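Local atomic coordinates of protoporphyrinogen oxidase (Exiguobacterium sibiricum, PDB entry 3LOV), a protein that binds FAD and probably oxidises coproporphyrinogen III to coproporphyrin III with molecular oxygen, a step of coproporphyrin-dependent heme b biosynthesis. Residues 121-134 with 155-167. Residues are numbered along the deposited sequence; the frame is centred on the assembly and turned at random.
Sequences LLTEEEKQEVADLL and RPRLGDALVEKLI
Lys-165 and Glu-126 reach each other because both turn CG anti to the carbonyl carbon (chi1 -64° and -74°) and run extended from there, meeting at about a right angle. Lys-165 NZ donates to the syn lone pair of Glu-126 OE1 at 3.0 Å, with a weaker second bond to OE2. The same OE1 accepts a hydrogen bond from Thr-123 N on its anti side, tilted out of the carboxylate plane, while Thr-123 OG1 caps Glu-126 N: a capping box opening helix 124-134. A long lysine suits the partly exposed border of the contact, its CB and CD lying against Leu-122 CD1 and its CD 3.6 Å from Leu-121 O. With alanine at Glu-126, Lys-165 NZ would probably lose this counter-charge and Thr-123 N its capping-box acceptor.

Where the helices come close, the small Ala-161 puts its CB 3.6 Å from Glu-126 CG. Beneath, the branched Val-130 spreads CG1 and CG2 over Leu-162, while Leu-134 CD2 presses on Leu-158 CD2 at a tight 3.4 Å; Pro-110 of strand 109-110 touches Val-130, Leu-134 and Leu-162. Gly-159, with positive phi, separates helix 150-158 from helix 160-172; glycine suits the place because any CB would jam against Leu-158 O, and Leu-133 CD1 packs 3.5 Å from Gly-159 N. One water links Glu-129 OE1 to Ala-161 N, another donates to both Leu-133 O and Arg-157 O.

Helices 124-134 and 160-167, crossing at -112°, thus enclose an aliphatic core, away from the FAD site, bordered by a salt bridge that probably couples one helix's N-terminal cap to its neighbour.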
loop_
_atom_site.group_PDB
_atom_site.type_symbol
_atom_site.label_atom_id
_atom_site.label_comp_id
_atom_site.label_asym_id
_atom_site.label_seq_id
_atom_site.Cartn_x
_atom_site.Cartn_y
_atom_site.Cartn_z
ATOM N N LEU A 121 21.127 14.424 -10.692
ATOM C CA LEU A 121 20.184 13.430 -11.172
ATOM C C LEU A 121 19.752 13.776 -12.585
ATOM O O LEU A 121 19.424 12.900 -13.387
ATOM C CB LEU A 121 18.998 13.378 -10.199
ATOM C CG LEU A 121 17.972 12.257 -10.114
ATOM C CD1 LEU A 121 18.561 10.872 -10.206
ATOM C CD2 LEU A 121 17.256 12.454 -8.783
ATOM N N LEU A 122 19.751 15.070 -12.888
ATOM C CA LEU A 122 19.430 15.550 -14.228
ATOM C C LEU A 122 20.698 16.193 -14.821
ATOM O O LEU A 122 21.578 16.641 -14.100
ATOM C CB LEU A 122 18.280 16.565 -14.150
ATOM C CG LEU A 122 16.868 15.970 -14.224
ATOM C CD1 LEU A 122 16.651 14.976 -13.080
ATOM C CD2 LEU A 122 15.772 17.068 -14.237
ATOM N N THR A 123 20.793 16.223 -16.135
ATOM C CA THR A 123 21.862 16.972 -16.788
ATOM C C THR A 123 21.593 18.485 -16.655
ATOM O O THR A 123 20.475 18.913 -16.308
ATOM C CB THR A 123 21.907 16.665 -18.268
ATOM O OG1 THR A 123 20.715 17.205 -18.868
ATOM C CG2 THR A 123 22.025 15.095 -18.519
ATOM N N GLU A 124 22.606 19.287 -16.966
ATOM C CA GLU A 124 22.517 20.750 -16.880
ATOM C C GLU A 124 21.386 21.243 -17.754
ATOM O O GLU A 124 20.595 22.099 -17.365
ATOM C CB GLU A 124 23.822 21.414 -17.363
ATOM C CG GLU A 124 23.793 22.942 -17.292
ATOM C CD GLU A 124 23.389 23.447 -15.914
ATOM O OE1 GLU A 124 24.012 23.013 -14.927
ATOM O OE2 GLU A 124 22.446 24.268 -15.811
ATOM N N GLU A 125 21.329 20.697 -18.962
ATOM C CA GLU A 125 20.308 21.075 -19.894
ATOM C C GLU A 125 18.909 20.747 -19.380
ATOM O O GLU A 125 17.997 21.562 -19.509
ATOM C CB GLU A 125 20.542 20.377 -21.224
ATOM C CG GLU A 125 19.393 20.499 -22.187
ATOM C CD GLU A 125 19.761 20.148 -23.621
ATOM O OE1 GLU A 125 20.967 19.980 -23.926
ATOM O OE2 GLU A 125 18.828 20.056 -24.450
ATOM N N GLU A 126 18.725 19.550 -18.833
ATOM C CA GLU A 126 17.422 19.176 -18.239
ATOM C C GLU A 126 17.064 20.132 -17.079
ATOM O O GLU A 126 15.937 20.578 -16.979
ATOM C CB GLU A 126 17.447 17.729 -17.738
ATOM C CG GLU A 126 17.385 16.720 -18.852
ATOM C CD GLU A 126 17.901 15.342 -18.464
ATOM O OE1 GLU A 126 18.560 15.172 -17.407
ATOM O OE2 GLU A 126 17.655 14.425 -19.270
ATOM N N LYS A 127 18.045 20.475 -16.249
ATOM C CA LYS A 127 17.832 21.434 -15.167
ATOM C C LYS A 127 17.392 22.782 -15.707
ATOM O O LYS A 127 16.390 23.329 -15.265
ATOM C CB LYS A 127 19.056 21.572 -14.285
ATOM C CG LYS A 127 19.297 20.342 -13.493
ATOM C CD LYS A 127 20.407 20.486 -12.459
ATOM C CE LYS A 127 21.826 20.327 -13.016
ATOM N NZ LYS A 127 22.852 20.286 -11.897
ATOM N N GLN A 128 18.078 23.286 -16.717
ATOM C CA GLN A 128 17.699 24.568 -17.266
ATOM C C GLN A 128 16.274 24.478 -17.765
ATOM O O GLN A 128 15.510 25.403 -17.626
ATOM C CB GLN A 128 18.607 24.971 -18.403
ATOM C CG GLN A 128 18.308 26.361 -18.981
ATOM C CD GLN A 128 18.496 27.450 -17.941
ATOM O OE1 GLN A 128 19.578 27.616 -17.386
ATOM N NE2 GLN A 128 17.444 28.178 -17.663
ATOM N N GLU A 129 15.922 23.364 -18.361
ATOM C CA GLU A 129 14.563 23.204 -18.903
ATOM C C GLU A 129 13.468 23.166 -17.817
ATOM O O GLU A 129 12.359 23.637 -18.038
ATOM C CB GLU A 129 14.491 21.936 -19.735
ATOM C CG GLU A 129 13.103 21.459 -19.980
ATOM C CD GLU A 129 13.071 20.166 -20.761
ATOM O OE1 GLU A 129 13.952 19.292 -20.557
ATOM O OE2 GLU A 129 12.147 20.026 -21.563
ATOM N N VAL A 130 13.784 22.574 -16.677
ATOM C CA VAL A 130 12.850 22.538 -15.537
ATOM C C VAL A 130 12.653 23.943 -15.026
ATOM O O VAL A 130 11.521 24.370 -14.848
ATOM C CB VAL A 130 13.353 21.568 -14.422
ATOM C CG1 VAL A 130 12.588 21.728 -13.158
ATOM C CG2 VAL A 130 13.223 20.152 -14.955
ATOM N N ALA A 131 13.736 24.709 -14.927
ATOM C CA ALA A 131 13.647 26.080 -14.425
ATOM C C ALA A 131 12.777 26.945 -15.328
ATOM O O ALA A 131 11.878 27.649 -14.843
ATOM C CB ALA A 131 15.037 26.703 -14.212
ATOM N N ASP A 132 12.992 26.838 -16.635
ATOM C CA ASP A 132 12.270 27.640 -17.595
ATOM C C ASP A 132 10.795 27.298 -17.586
ATOM O O ASP A 132 9.934 28.183 -17.755
ATOM C CB ASP A 132 12.795 27.399 -19.023
ATOM C CG ASP A 132 14.209 27.935 -19.241
ATOM O OD1 ASP A 132 14.737 28.658 -18.373
ATOM O OD2 ASP A 132 14.796 27.610 -20.283
ATOM N N LEU A 133 10.489 26.009 -17.459
ATOM C CA LEU A 133 9.082 25.567 -17.380
ATOM C C LEU A 133 8.417 26.113 -16.088
ATOM O O LEU A 133 7.313 26.618 -16.150
ATOM C CB LEU A 133 8.961 24.030 -17.482
ATOM C CG LEU A 133 9.241 23.331 -18.839
ATOM C CD1 LEU A 133 9.368 21.811 -18.680
ATOM C CD2 LEU A 133 8.154 23.620 -19.834
ATOM N N LEU A 134 9.127 26.059 -14.948
ATOM C CA LEU A 134 8.560 26.486 -13.666
ATOM C C LEU A 134 8.352 28.009 -13.569
ATOM O O LEU A 134 7.258 28.449 -13.156
ATOM C CB LEU A 134 9.372 25.957 -12.482
ATOM C CG LEU A 134 9.317 24.431 -12.232
ATOM C CD1 LEU A 134 10.334 24.080 -11.198
ATOM C CD2 LEU A 134 7.912 23.956 -11.779
ATOM N N ARG A 155 3.686 16.083 -17.039
ATOM C CA ARG A 155 4.693 16.159 -18.080
ATOM C C ARG A 155 4.701 17.513 -18.825
ATOM O O ARG A 155 5.759 18.081 -19.071
ATOM C CB ARG A 155 4.591 14.981 -19.080
ATOM C CG ARG A 155 5.162 13.667 -18.519
ATOM C CD ARG A 155 4.789 12.494 -19.371
ATOM N NE ARG A 155 5.235 11.233 -18.799
ATOM C CZ ARG A 155 6.444 10.703 -18.938
ATOM N NH1 ARG A 155 7.400 11.303 -19.638
ATOM N NH2 ARG A 155 6.707 9.570 -18.324
ATOM N N PRO A 156 3.531 18.028 -19.193
ATOM C CA PRO A 156 3.574 19.347 -19.849
ATOM C C PRO A 156 4.070 20.509 -18.957
ATOM O O PRO A 156 4.521 21.529 -19.478
ATOM C CB PRO A 156 2.113 19.592 -20.291
ATOM C CG PRO A 156 1.377 18.270 -20.059
ATOM C CD PRO A 156 2.178 17.435 -19.137
ATOM N N ARG A 157 3.963 20.360 -17.636
ATOM C CA ARG A 157 4.341 21.399 -16.698
ATOM C C ARG A 157 5.790 21.307 -16.274
ATOM O O ARG A 157 6.397 22.325 -15.959
ATOM C CB ARG A 157 3.440 21.355 -15.453
ATOM C CG ARG A 157 1.969 21.694 -15.769
ATOM C CD ARG A 157 0.979 21.419 -14.609
ATOM N NE ARG A 157 -0.301 22.034 -14.923
ATOM C CZ ARG A 157 -1.155 21.580 -15.855
ATOM N NH1 ARG A 157 -0.924 20.457 -16.531
ATOM N NH2 ARG A 157 -2.243 22.262 -16.135
ATOM N N LEU A 158 6.324 20.089 -16.208
ATOM C CA LEU A 158 7.644 19.841 -15.632
ATOM C C LEU A 158 8.633 19.184 -16.600
ATOM O O LEU A 158 9.828 19.097 -16.290
ATOM C CB LEU A 158 7.544 18.938 -14.384
ATOM C CG LEU A 158 6.714 19.433 -13.230
ATOM C CD1 LEU A 158 6.408 18.231 -12.256
ATOM C CD2 LEU A 158 7.403 20.651 -12.550
ATOM N N GLY A 159 8.142 18.694 -17.734
ATOM C CA GLY A 159 8.975 17.970 -18.683
ATOM C C GLY A 159 9.165 16.487 -18.370
ATOM O O GLY A 159 9.007 16.023 -17.222
ATOM N N ASP A 160 9.530 15.740 -19.403
ATOM C CA ASP A 160 9.631 14.279 -19.311
ATOM C C ASP A 160 10.761 13.816 -18.425
ATOM O O ASP A 160 10.577 12.887 -17.619
ATOM C CB ASP A 160 9.814 13.652 -20.690
ATOM C CG ASP A 160 8.631 13.848 -21.591
ATOM O OD1 ASP A 160 7.446 13.795 -21.156
ATOM O OD2 ASP A 160 8.880 14.012 -22.792
ATOM N N ALA A 161 11.916 14.463 -18.537
ATOM C CA ALA A 161 13.068 14.088 -17.738
ATOM C C ALA A 161 12.781 14.086 -16.235
ATOM O O ALA A 161 13.126 13.137 -15.521
ATOM C CB ALA A 161 14.283 15.029 -18.054
ATOM N N LEU A 162 12.169 15.151 -15.724
ATOM C CA LEU A 162 11.958 15.230 -14.248
ATOM C C LEU A 162 10.923 14.170 -13.808
ATOM O O LEU A 162 11.064 13.519 -12.777
ATOM C CB LEU A 162 11.524 16.642 -13.823
ATOM C CG LEU A 162 11.340 16.939 -12.309
ATOM C CD1 LEU A 162 12.668 16.965 -11.593
ATOM C CD2 LEU A 162 10.572 18.283 -12.074
ATOM N N VAL A 163 9.870 14.023 -14.585
ATOM C CA VAL A 163 8.855 13.013 -14.288
ATOM C C VAL A 163 9.467 11.610 -14.243
ATOM O O VAL A 163 9.263 10.847 -13.273
ATOM C CB VAL A 163 7.712 13.059 -15.323
ATOM C CG1 VAL A 163 6.883 11.790 -15.255
ATOM C CG2 VAL A 163 6.860 14.267 -15.080
ATOM N N GLU A 164 10.269 11.290 -15.265
ATOM C CA GLU A 164 10.898 9.956 -15.362
ATOM C C GLU A 164 11.983 9.663 -14.377
ATOM O O GLU A 164 11.996 8.595 -13.782
ATOM C CB GLU A 164 11.457 9.735 -16.780
ATOM C CG GLU A 164 10.370 9.715 -17.748
ATOM C CD GLU A 164 10.795 9.761 -19.183
ATOM O OE1 GLU A 164 11.995 9.594 -19.492
ATOM O OE2 GLU A 164 9.895 9.956 -19.994
ATOM N N LYS A 165 12.900 10.613 -14.200
ATOM C CA LYS A 165 14.085 10.412 -13.380
ATOM C C LYS A 165 13.841 10.636 -11.900
ATOM O O LYS A 165 14.592 10.104 -11.053
ATOM C CB LYS A 165 15.248 11.321 -13.842
ATOM C CG LYS A 165 15.742 10.998 -15.252
ATOM C CD LYS A 165 16.875 11.940 -15.698
ATOM C CE LYS A 165 17.494 11.461 -17.006
ATOM N NZ LYS A 165 18.797 12.147 -17.314
ATOM N N LEU A 166 12.854 11.457 -11.551
ATOM C CA LEU A 166 12.638 11.749 -10.109
ATOM C C LEU A 166 11.224 11.459 -9.583
ATOM O O LEU A 166 11.071 10.722 -8.605
ATOM C CB LEU A 166 13.057 13.180 -9.794
ATOM C CG LEU A 166 12.839 13.568 -8.331
ATOM C CD1 LEU A 166 13.586 12.626 -7.384
ATOM C CD2 LEU A 166 13.192 15.044 -8.126
ATOM N N ILE A 167 10.194 12.009 -10.227
ATOM C CA ILE A 167 8.849 12.003 -9.646
ATOM C C ILE A 167 8.263 10.595 -9.610
ATOM O O ILE A 167 7.783 10.135 -8.587
ATOM C CB ILE A 167 7.878 12.879 -10.410
ATOM C CG1 ILE A 167 8.427 14.304 -10.605
ATOM C CG2 ILE A 167 6.542 12.972 -9.658
ATOM C CD1 ILE A 167 8.653 15.041 -9.366
HETATM O O HOH W 1 12.305 16.573 -20.724
HETATM O O HOH W 2 10.110 17.277 -21.671
HETATM O O HOH W 3 5.425 24.661 -16.828
#